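Local coordinates for protein GH5 (PDB 4YHE) that hydrolyses beta-glucosidic bonds of cellulose as a family 5 endoglucanase, and probably serves polysaccharide use by the Bacteroidetes bacterium it comes from, at residues A53-V58 and A363-W368; V240-P245 and E271-M276; P290-E295 and R325-Y330. One frame throughout, in Å; residues are numbered along the deposited sequence.

Interaction 1. Residues A53-V58 and A363-W368; sequences AGFRSV and AMIDSW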
loop_
_atom_site.group_PDB
_atom_site.type_symbol
_atom_site.label_atom_id
_atom_site.label_comp_id
_atom_site.label_asym_id
_atom_site.label_seq_id
_atom_site.Cartn_x
_atom_site.Cartn_y
_atom_site.Cartn_z
ATOM N N ALA A 53 4.825 18.190 -5.842
ATOM C CA ALA A 53 5.997 17.641 -5.183
ATOM C C ALA A 53 6.721 16.605 -6.030
ATOM O O ALA A 53 7.863 16.262 -5.714
ATOM C CB ALA A 53 5.609 17.008 -3.854
ATOM N N GLY A 54 6.028 16.062 -7.028
ATOM C CA GLY A 54 6.537 14.996 -7.890
ATOM C C GLY A 54 6.024 13.583 -7.695
ATOM O O GLY A 54 6.516 12.649 -8.323
ATOM N N PHE A 55 5.026 13.389 -6.827
ATOM C CA PHE A 55 4.389 12.124 -6.731
ATOM C C PHE A 55 3.634 11.841 -8.019
ATOM O O PHE A 55 2.952 12.717 -8.556
ATOM C CB PHE A 55 3.419 12.107 -5.526
ATOM C CG PHE A 55 4.110 12.147 -4.202
ATOM C CD1 PHE A 55 4.823 11.031 -3.743
ATOM C CD2 PHE A 55 4.034 13.251 -3.391
ATOM C CE1 PHE A 55 5.435 11.043 -2.507
ATOM C CE2 PHE A 55 4.669 13.272 -2.157
ATOM C CZ PHE A 55 5.366 12.170 -1.711
ATOM N N ARG A 56 3.749 10.620 -8.535
ATOM C CA ARG A 56 2.994 10.209 -9.713
ATOM C C ARG A 56 1.711 9.485 -9.423
ATOM O O ARG A 56 0.882 9.273 -10.313
ATOM C CB ARG A 56 3.875 9.323 -10.597
ATOM C CG ARG A 56 5.068 10.070 -11.226
ATOM C CD ARG A 56 5.954 9.083 -11.987
ATOM N NE ARG A 56 7.169 9.671 -12.573
ATOM C CZ ARG A 56 7.319 9.967 -13.871
ATOM N NH1 ARG A 56 6.336 9.760 -14.747
ATOM N NH2 ARG A 56 8.459 10.503 -14.295
ATOM N N SER A 57 1.550 9.029 -8.191
ATOM C CA SER A 57 0.392 8.238 -7.854
ATOM C C SER A 57 -0.089 8.575 -6.452
ATOM O O SER A 57 0.645 9.143 -5.631
ATOM C CB SER A 57 0.748 6.750 -7.917
ATOM O OG SER A 57 1.974 6.482 -7.239
ATOM N N VAL A 58 -1.298 8.132 -6.152
ATOM C CA VAL A 58 -1.845 8.325 -4.830
ATOM C C VAL A 58 -2.704 7.129 -4.502
ATOM O O VAL A 58 -3.485 6.658 -5.325
ATOM C CB VAL A 58 -2.630 9.661 -4.696
ATOM C CG1 VAL A 58 -3.777 9.746 -5.717
ATOM C CG2 VAL A 58 -3.206 9.810 -3.285
ATOM N N ALA A 363 13.964 13.212 -0.865
ATOM C CA ALA A 363 14.828 12.040 -0.811
ATOM C C ALA A 363 14.241 10.872 -1.596
ATOM O O ALA A 363 14.910 10.265 -2.458
ATOM C CB ALA A 363 15.141 11.657 0.610
ATOM N N MET A 364 12.961 10.558 -1.348
ATOM C CA MET A 364 12.360 9.408 -1.961
ATOM C C MET A 364 12.099 9.613 -3.467
ATOM O O MET A 364 12.521 8.787 -4.298
ATOM C CB MET A 364 11.098 8.979 -1.157
ATOM C CG MET A 364 10.023 10.019 -0.983
ATOM S SD MET A 364 8.660 9.385 0.084
ATOM C CE MET A 364 9.421 9.245 1.645
ATOM N N ILE A 365 11.477 10.734 -3.835
ATOM C CA ILE A 365 11.079 10.940 -5.209
ATOM C C ILE A 365 12.350 11.130 -6.050
ATOM O O ILE A 365 12.497 10.492 -7.051
ATOM C CB ILE A 365 10.165 12.156 -5.352
ATOM C CG1 ILE A 365 8.828 11.869 -4.664
ATOM C CG2 ILE A 365 9.930 12.548 -6.808
ATOM C CD1 ILE A 365 7.942 13.083 -4.573
ATOM N N ASP A 366 13.257 11.972 -5.605
ATOM C CA ASP A 366 14.401 12.329 -6.480
ATOM C C ASP A 366 15.358 11.134 -6.671
ATOM O O ASP A 366 15.974 10.998 -7.726
ATOM C CB ASP A 366 15.139 13.516 -5.936
ATOM C CG ASP A 366 14.316 14.774 -5.976
ATOM O OD1 ASP A 366 13.314 14.819 -6.683
ATOM O OD2 ASP A 366 14.691 15.738 -5.315
ATOM N N SER A 367 15.433 10.237 -5.684
ATOM C CA SER A 367 16.260 9.057 -5.836
ATOM C C SER A 367 15.654 8.076 -6.856
ATOM O O SER A 367 16.364 7.593 -7.741
ATOM C CB SER A 367 16.529 8.397 -4.495
ATOM O OG SER A 367 17.519 7.393 -4.610
ATOM N N TRP A 368 14.357 7.778 -6.734
ATOM C CA TRP A 368 13.651 6.942 -7.674
ATOM C C TRP A 368 13.742 7.514 -9.086
ATOM O O TRP A 368 13.968 6.760 -10.014
ATOM C CB TRP A 368 12.176 6.763 -7.297
ATOM C CG TRP A 368 11.527 5.631 -7.935
ATOM C CD1 TRP A 368 11.358 4.357 -7.416
ATOM C CD2 TRP A 368 10.914 5.606 -9.242
ATOM N NE1 TRP A 368 10.724 3.568 -8.334
ATOM C CE2 TRP A 368 10.426 4.304 -9.450
ATOM C CE3 TRP A 368 10.728 6.557 -10.239
ATOM C CZ2 TRP A 368 9.777 3.923 -10.635
ATOM C CZ3 TRP A 368 10.090 6.176 -11.410
ATOM C CH2 TRP A 368 9.625 4.887 -11.598
#
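With CD1 anti to CA (chi2 171°), I365 holds its longer branch straight and extends it from the helix toward residues 53-55. F55 places CG anti to its own carbonyl carbon (chi1 -69°), and this, with the ring turned at chi2, presents one face to the incoming methyl. The two side chains cross at about a right angle, so the touch is a CH-pi contact delivered end-on: I365 CD1 sits 3.7 Å from the F55 ring centroid, almost on the ring normal. I365 CD1 also packs 3.4 Å from A53 O, a carbonyl that already accepts a hydrogen bond from R362. The shorter branch serves G54 instead, with I365 CG2 3.7 Å from G54 O. A beta-branched residue suits this place because one side chain covers both the ring and the turn. At the ring edge stands M364, its SD 4.5 Å from F55 CE1. G54 takes a positive phi (105°) as the chain leaves helix 44-53 in a Schellman motif; a CB there would be jammed against the carbonyl before it and press on I365 CG2. I16 of strand 16-20 touches F55, M364 and I365, closing the apolar cluster from the sheet side. Such packing is typical of a beta/alpha (TIM) barrel, here where the helix after the eighth strand meets the turn leading into the second.

Interaction 2. Residues V240-P245 and E271-M276; sequences VHSYDP and EAYVGM
The ring of Y273 meets one partner over a face and another at its edge. One face is covered by M276 of the same helix, whose CE stands 3.8 Å above the plane of the Y273 ring, displaced toward the rim; bends at chi2 and chi3 fold the flexible thioether back to reach there. The ring's edge is turned to the loop, where D244 O lies in the ring plane, 3.5 Å from Y273 CE2, while also accepting a hydrogen bond from Y313. S242 sets OG anti to its backbone N (chi1 -179°), aiming it at the helix, and M276 CE comes within 3.7 Å of S242 OG. This serine forms an ST turn, D244 N donating to S242 OG over 3.2 Å, just where the sixth strand of the barrel ends and the chain heads for helix 246-249. The D244-P245 peptide bond is cis. S242 OG in turn donates to D244 OD2 at 2.6 Å, approaching from above the carboxylate plane. D244 OD2 also meets M276 CE, the two side chains crossing at about a right angle. A water donates to S242 O (2.7 Å) and hydrogen-bonds Y273 OH, tying the phenol to the strand's last carbonyl.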
loop_
_atom_site.group_PDB
_atom_site.type_symbol
_atom_site.label_atom_id
_atom_site.label_comp_id
_atom_site.label_asym_id
_atom_site.label_seq_id
_atom_site.Cartn_x
_atom_site.Cartn_y
_atom_site.Cartn_z
ATOM N N VAL A 240 2.559 -5.146 -2.391
ATOM C CA VAL A 240 3.258 -5.514 -1.158
ATOM C C VAL A 240 3.441 -4.281 -0.263
ATOM O O VAL A 240 3.339 -3.121 -0.732
ATOM C CB VAL A 240 4.635 -6.172 -1.456
ATOM C CG1 VAL A 240 4.485 -7.569 -2.031
ATOM C CG2 VAL A 240 5.454 -5.349 -2.434
ATOM N N HIS A 241 3.732 -4.525 1.019
ATOM C CA HIS A 241 4.053 -3.439 1.942
ATOM C C HIS A 241 5.409 -3.709 2.565
ATOM O O HIS A 241 5.765 -4.859 2.823
ATOM C CB HIS A 241 3.025 -3.284 3.071
ATOM C CG HIS A 241 1.658 -2.910 2.609
ATOM N ND1 HIS A 241 0.590 -2.831 3.469
ATOM C CD2 HIS A 241 1.166 -2.654 1.380
ATOM C CE1 HIS A 241 -0.495 -2.507 2.793
ATOM N NE2 HIS A 241 -0.171 -2.395 1.517
ATOM N N SER A 242 6.176 -2.643 2.796
ATOM C CA SER A 242 7.383 -2.762 3.631
ATOM C C SER A 242 7.674 -1.595 4.544
ATOM O O SER A 242 7.840 -0.438 4.105
ATOM C CB SER A 242 8.634 -3.060 2.791
ATOM O OG SER A 242 9.767 -3.183 3.640
ATOM N N TYR A 243 7.759 -1.929 5.830
ATOM C CA TYR A 243 8.309 -1.051 6.873
ATOM C C TYR A 243 9.578 -1.701 7.499
ATOM O O TYR A 243 9.851 -1.594 8.706
ATOM C CB TYR A 243 7.256 -0.761 7.921
ATOM C CG TYR A 243 6.010 -0.123 7.378
ATOM C CD1 TYR A 243 5.902 1.255 7.285
ATOM C CD2 TYR A 243 4.931 -0.899 6.941
ATOM C CE1 TYR A 243 4.751 1.867 6.798
ATOM C CE2 TYR A 243 3.775 -0.298 6.453
ATOM C CZ TYR A 243 3.706 1.080 6.362
ATOM O OH TYR A 243 2.577 1.695 5.924
ATOM N N ASP A 244 10.385 -2.315 6.640
ATOM C CA ASP A 244 11.521 -3.131 7.066
ATOM C C ASP A 244 12.807 -2.316 7.198
ATOM O O ASP A 244 13.060 -1.440 6.350
ATOM C CB ASP A 244 11.777 -4.264 6.055
ATOM C CG ASP A 244 10.606 -5.236 5.920
ATOM O OD1 ASP A 244 10.074 -5.684 6.942
ATOM O OD2 ASP A 244 10.201 -5.540 4.765
ATOM N N PRO A 245 13.628 -2.600 8.234
ATOM C CA PRO A 245 13.267 -3.516 9.333
ATOM C C PRO A 245 12.412 -2.792 10.362
ATOM O O PRO A 245 12.659 -1.643 10.678
ATOM C CB PRO A 245 14.628 -3.910 9.921
ATOM C CG PRO A 245 15.485 -2.711 9.676
ATOM C CD PRO A 245 14.970 -2.022 8.437
ATOM N N GLU A 271 21.836 -4.926 2.526
ATOM C CA GLU A 271 21.810 -6.221 1.852
ATOM C C GLU A 271 20.470 -6.938 2.067
ATOM O O GLU A 271 19.890 -7.518 1.145
ATOM C CB GLU A 271 22.936 -7.134 2.365
ATOM C CG GLU A 271 24.321 -6.731 1.900
ATOM C CD GLU A 271 25.397 -7.741 2.315
ATOM O OE1 GLU A 271 25.208 -8.451 3.344
ATOM O OE2 GLU A 271 26.437 -7.814 1.606
ATOM N N ALA A 272 19.987 -6.905 3.293
ATOM C CA ALA A 272 18.689 -7.523 3.583
ATOM C C ALA A 272 17.562 -6.912 2.741
ATOM O O ALA A 272 16.766 -7.619 2.154
ATOM C CB ALA A 272 18.390 -7.391 5.044
ATOM N N TYR A 273 17.518 -5.590 2.672
ATOM C CA TYR A 273 16.420 -4.920 1.989
ATOM C C TYR A 273 16.493 -5.207 0.492
ATOM O O TYR A 273 15.499 -5.554 -0.135
ATOM C CB TYR A 273 16.400 -3.412 2.309
ATOM C CG TYR A 273 15.044 -2.758 2.056
ATOM C CD1 TYR A 273 14.578 -2.565 0.778
ATOM C CD2 TYR A 273 14.207 -2.387 3.115
ATOM C CE1 TYR A 273 13.334 -1.980 0.534
ATOM C CE2 TYR A 273 12.972 -1.810 2.892
ATOM C CZ TYR A 273 12.532 -1.611 1.586
ATOM O OH TYR A 273 11.281 -1.051 1.343
ATOM N N VAL A 274 17.688 -5.126 -0.077
ATOM C CA VAL A 274 17.878 -5.487 -1.469
ATOM C C VAL A 274 17.531 -6.928 -1.776
ATOM O O VAL A 274 16.931 -7.220 -2.834
ATOM C CB VAL A 274 19.311 -5.115 -1.952
ATOM C CG1 VAL A 274 19.545 -5.642 -3.340
ATOM C CG2 VAL A 274 19.497 -3.595 -1.901
ATOM N N GLY A 275 17.829 -7.830 -0.835
ATOM C CA GLY A 275 17.505 -9.236 -1.018
ATOM C C GLY A 275 16.000 -9.399 -1.209
ATOM O O GLY A 275 15.536 -10.130 -2.085
ATOM N N MET A 276 15.229 -8.699 -0.374
ATOM C CA MET A 276 13.791 -8.781 -0.425
ATOM C C MET A 276 13.305 -8.278 -1.767
ATOM O O MET A 276 12.456 -8.885 -2.411
ATOM C CB MET A 276 13.184 -7.981 0.719
ATOM C CG MET A 276 11.672 -7.966 0.690
ATOM S SD MET A 276 11.079 -6.530 -0.233
ATOM C CE MET A 276 11.397 -5.300 1.050
HETATM O O HOH W 1 10.312 0.535 3.414
#

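Interaction 3. Residues P290-E295 and R325-Y330; sequences PVYFGE and RISALY
Two backbone bonds join the parallel strands 291-293 and 327-330. F293 N donates to S327 O over 2.8 Å, in the carbonyl plane and nearly straight (165°). F293 O accepts from L329 N at 2.7 Å, the donor standing almost along the C=O axis. Toward the start of the strands the pairing opens: V291 O and R325 O are bridged by a water that donates to both, whereas S327 N is buried and has no partner in the model. The pair forms the last beta-alpha-beta unit of the barrel, its strands joined through helix 304-323. On one sheet face S327 turns OG into the crowded position between its N and carbonyl carbon, against Y292 CB at 3.2 Å, and satisfies it on G11 O; Y292 OH finds E160. The other face is apolar, as its helix cover requires: F293 CB meets the small A328 CB at 3.7 Å, I326 CG2 lies at the F293 ring edge, and M321 packs on F293 and A328. Past the corner at G294, E295 CA makes a CA-H...O contact with L329 O (3.2 Å), while its carboxylate is held by Y243 and R59, consistent with the strand-seven glutamate that serves as nucleophile in family 5.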
loop_
_atom_site.group_PDB
_atom_site.type_symbol
_atom_site.label_atom_id
_atom_site.label_comp_id
_atom_site.label_asym_id
_atom_site.label_seq_id
_atom_site.Cartn_x
_atom_site.Cartn_y
_atom_site.Cartn_z
ATOM N N PRO A 290 3.964 -6.697 -12.975
ATOM C CA PRO A 290 4.377 -5.557 -12.139
ATOM C C PRO A 290 4.176 -5.771 -10.652
ATOM O O PRO A 290 3.285 -6.525 -10.222
ATOM C CB PRO A 290 3.499 -4.389 -12.615
ATOM C CG PRO A 290 2.464 -5.015 -13.498
ATOM C CD PRO A 290 2.753 -6.442 -13.747
ATOM N N VAL A 291 5.012 -5.073 -9.893
ATOM C CA VAL A 291 4.971 -5.072 -8.435
ATOM C C VAL A 291 5.007 -3.625 -7.970
ATOM O O VAL A 291 5.748 -2.827 -8.488
ATOM C CB VAL A 291 6.202 -5.769 -7.807
ATOM C CG1 VAL A 291 6.106 -5.781 -6.289
ATOM C CG2 VAL A 291 6.360 -7.165 -8.351
ATOM N N TYR A 292 4.195 -3.302 -6.969
ATOM C CA TYR A 292 4.238 -1.998 -6.353
ATOM C C TYR A 292 4.132 -2.179 -4.855
ATOM O O TYR A 292 3.458 -3.096 -4.372
ATOM C CB TYR A 292 3.157 -1.050 -6.880
ATOM C CG TYR A 292 1.734 -1.397 -6.453
ATOM C CD1 TYR A 292 0.994 -2.351 -7.143
ATOM C CD2 TYR A 292 1.134 -0.757 -5.369
ATOM C CE1 TYR A 292 -0.308 -2.666 -6.766
ATOM C CE2 TYR A 292 -0.169 -1.072 -4.974
ATOM C CZ TYR A 292 -0.889 -2.012 -5.678
ATOM O OH TYR A 292 -2.152 -2.313 -5.332
ATOM N N PHE A 293 4.832 -1.308 -4.158
ATOM C CA PHE A 293 4.664 -1.125 -2.735
ATOM C C PHE A 293 3.455 -0.210 -2.510
ATOM O O PHE A 293 3.540 1.001 -2.667
ATOM C CB PHE A 293 5.956 -0.640 -2.059
ATOM C CG PHE A 293 6.992 -1.726 -1.910
ATOM C CD1 PHE A 293 7.904 -1.970 -2.928
ATOM C CD2 PHE A 293 7.025 -2.537 -0.770
ATOM C CE1 PHE A 293 8.841 -2.987 -2.809
ATOM C CE2 PHE A 293 7.926 -3.590 -0.658
ATOM C CZ PHE A 293 8.846 -3.821 -1.691
ATOM N N GLY A 294 2.329 -0.818 -2.113
ATOM C CA GLY A 294 1.156 -0.076 -1.684
ATOM C C GLY A 294 1.446 0.849 -0.517
ATOM O O GLY A 294 0.835 1.903 -0.393
ATOM N N GLU A 295 2.358 0.415 0.348
ATOM C CA GLU A 295 2.852 1.184 1.476
ATOM C C GLU A 295 4.297 0.925 1.718
ATOM O O GLU A 295 4.733 -0.238 1.699
ATOM C CB GLU A 295 2.116 0.796 2.766
ATOM C CG GLU A 295 0.644 1.040 2.720
ATOM C CD GLU A 295 -0.104 0.554 3.972
ATOM O OE1 GLU A 295 0.525 0.400 5.029
ATOM O OE2 GLU A 295 -1.316 0.353 3.851
ATOM N N ARG A 325 12.450 -1.810 -11.380
ATOM C CA ARG A 325 11.176 -1.464 -12.036
ATOM C C ARG A 325 9.944 -1.572 -11.128
ATOM O O ARG A 325 8.838 -1.867 -11.581
ATOM C CB ARG A 325 11.002 -2.298 -13.321
ATOM C CG ARG A 325 12.213 -2.101 -14.230
ATOM C CD ARG A 325 12.103 -2.783 -15.572
ATOM N NE ARG A 325 13.389 -2.576 -16.230
ATOM C CZ ARG A 325 13.594 -2.497 -17.541
ATOM N NH1 ARG A 325 12.592 -2.639 -18.405
ATOM N NH2 ARG A 325 14.832 -2.281 -17.981
ATOM N N ILE A 326 10.182 -1.311 -9.862
ATOM C CA ILE A 326 9.158 -1.353 -8.814
ATOM C C ILE A 326 8.811 0.085 -8.387
ATOM O O ILE A 326 9.685 0.895 -8.100
ATOM C CB ILE A 326 9.673 -2.156 -7.634
ATOM C CG1 ILE A 326 9.844 -3.624 -8.050
ATOM C CG2 ILE A 326 8.683 -2.099 -6.456
ATOM C CD1 ILE A 326 10.546 -4.445 -6.985
ATOM N N SER A 327 7.517 0.365 -8.375
ATOM C CA SER A 327 6.968 1.603 -7.844
ATOM C C SER A 327 6.577 1.438 -6.373
ATOM O O SER A 327 6.425 0.293 -5.861
ATOM C CB SER A 327 5.742 1.995 -8.660
ATOM O OG SER A 327 4.759 0.965 -8.701
ATOM N N ALA A 328 6.369 2.564 -5.707
ATOM C CA ALA A 328 6.128 2.555 -4.249
ATOM C C ALA A 328 5.390 3.793 -3.751
ATOM O O ALA A 328 5.702 4.924 -4.144
ATOM C CB ALA A 328 7.441 2.397 -3.513
ATOM N N LEU A 329 4.443 3.574 -2.836
ATOM C CA LEU A 329 3.673 4.662 -2.289
ATOM C C LEU A 329 3.946 4.828 -0.790
ATOM O O LEU A 329 3.745 3.899 0.018
ATOM C CB LEU A 329 2.181 4.492 -2.612
ATOM C CG LEU A 329 1.883 4.524 -4.120
ATOM C CD1 LEU A 329 1.893 3.151 -4.769
ATOM C CD2 LEU A 329 0.557 5.212 -4.350
ATOM N N TYR A 330 4.437 6.010 -0.444
ATOM C CA TYR A 330 4.799 6.368 0.902
ATOM C C TYR A 330 3.551 6.425 1.814
ATOM O O TYR A 330 2.511 6.949 1.429
ATOM C CB TYR A 330 5.573 7.697 0.925
ATOM C CG TYR A 330 5.837 8.148 2.339
ATOM C CD1 TYR A 330 6.807 7.515 3.116
ATOM C CD2 TYR A 330 5.102 9.129 2.901
ATOM C CE1 TYR A 330 7.048 7.870 4.412
ATOM C CE2 TYR A 330 5.326 9.489 4.227
ATOM C CZ TYR A 330 6.292 8.856 4.977
ATOM O OH TYR A 330 6.509 9.229 6.291
HETATM O O HOH W 2 6.219 -2.536 -11.636
#

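All three contacts are buried, but interaction 3 lies deepest, about 8 Å from the chain centre, and is strand-to-strand backbone pairing within the barrel wall. Interactions 1 and 2 lie farther out, where helices meet loops at strand ends: the first is a methyl-on-ring contact with no hydrogen bond across it, the second mixes a thioether and a ring with polar groups and water. Interaction 3 touches both. W368 of helix 357-369 probably hydrogen-bonds I326 O through NE1, and M364 packs on Y330; on the other flank V240 N probably bonds Y292 O, joining neighbouring strands, and V240 packs on the F293 ring. Interactions 1 and 2 do not touch, their nearest atoms being about 10 Å apart.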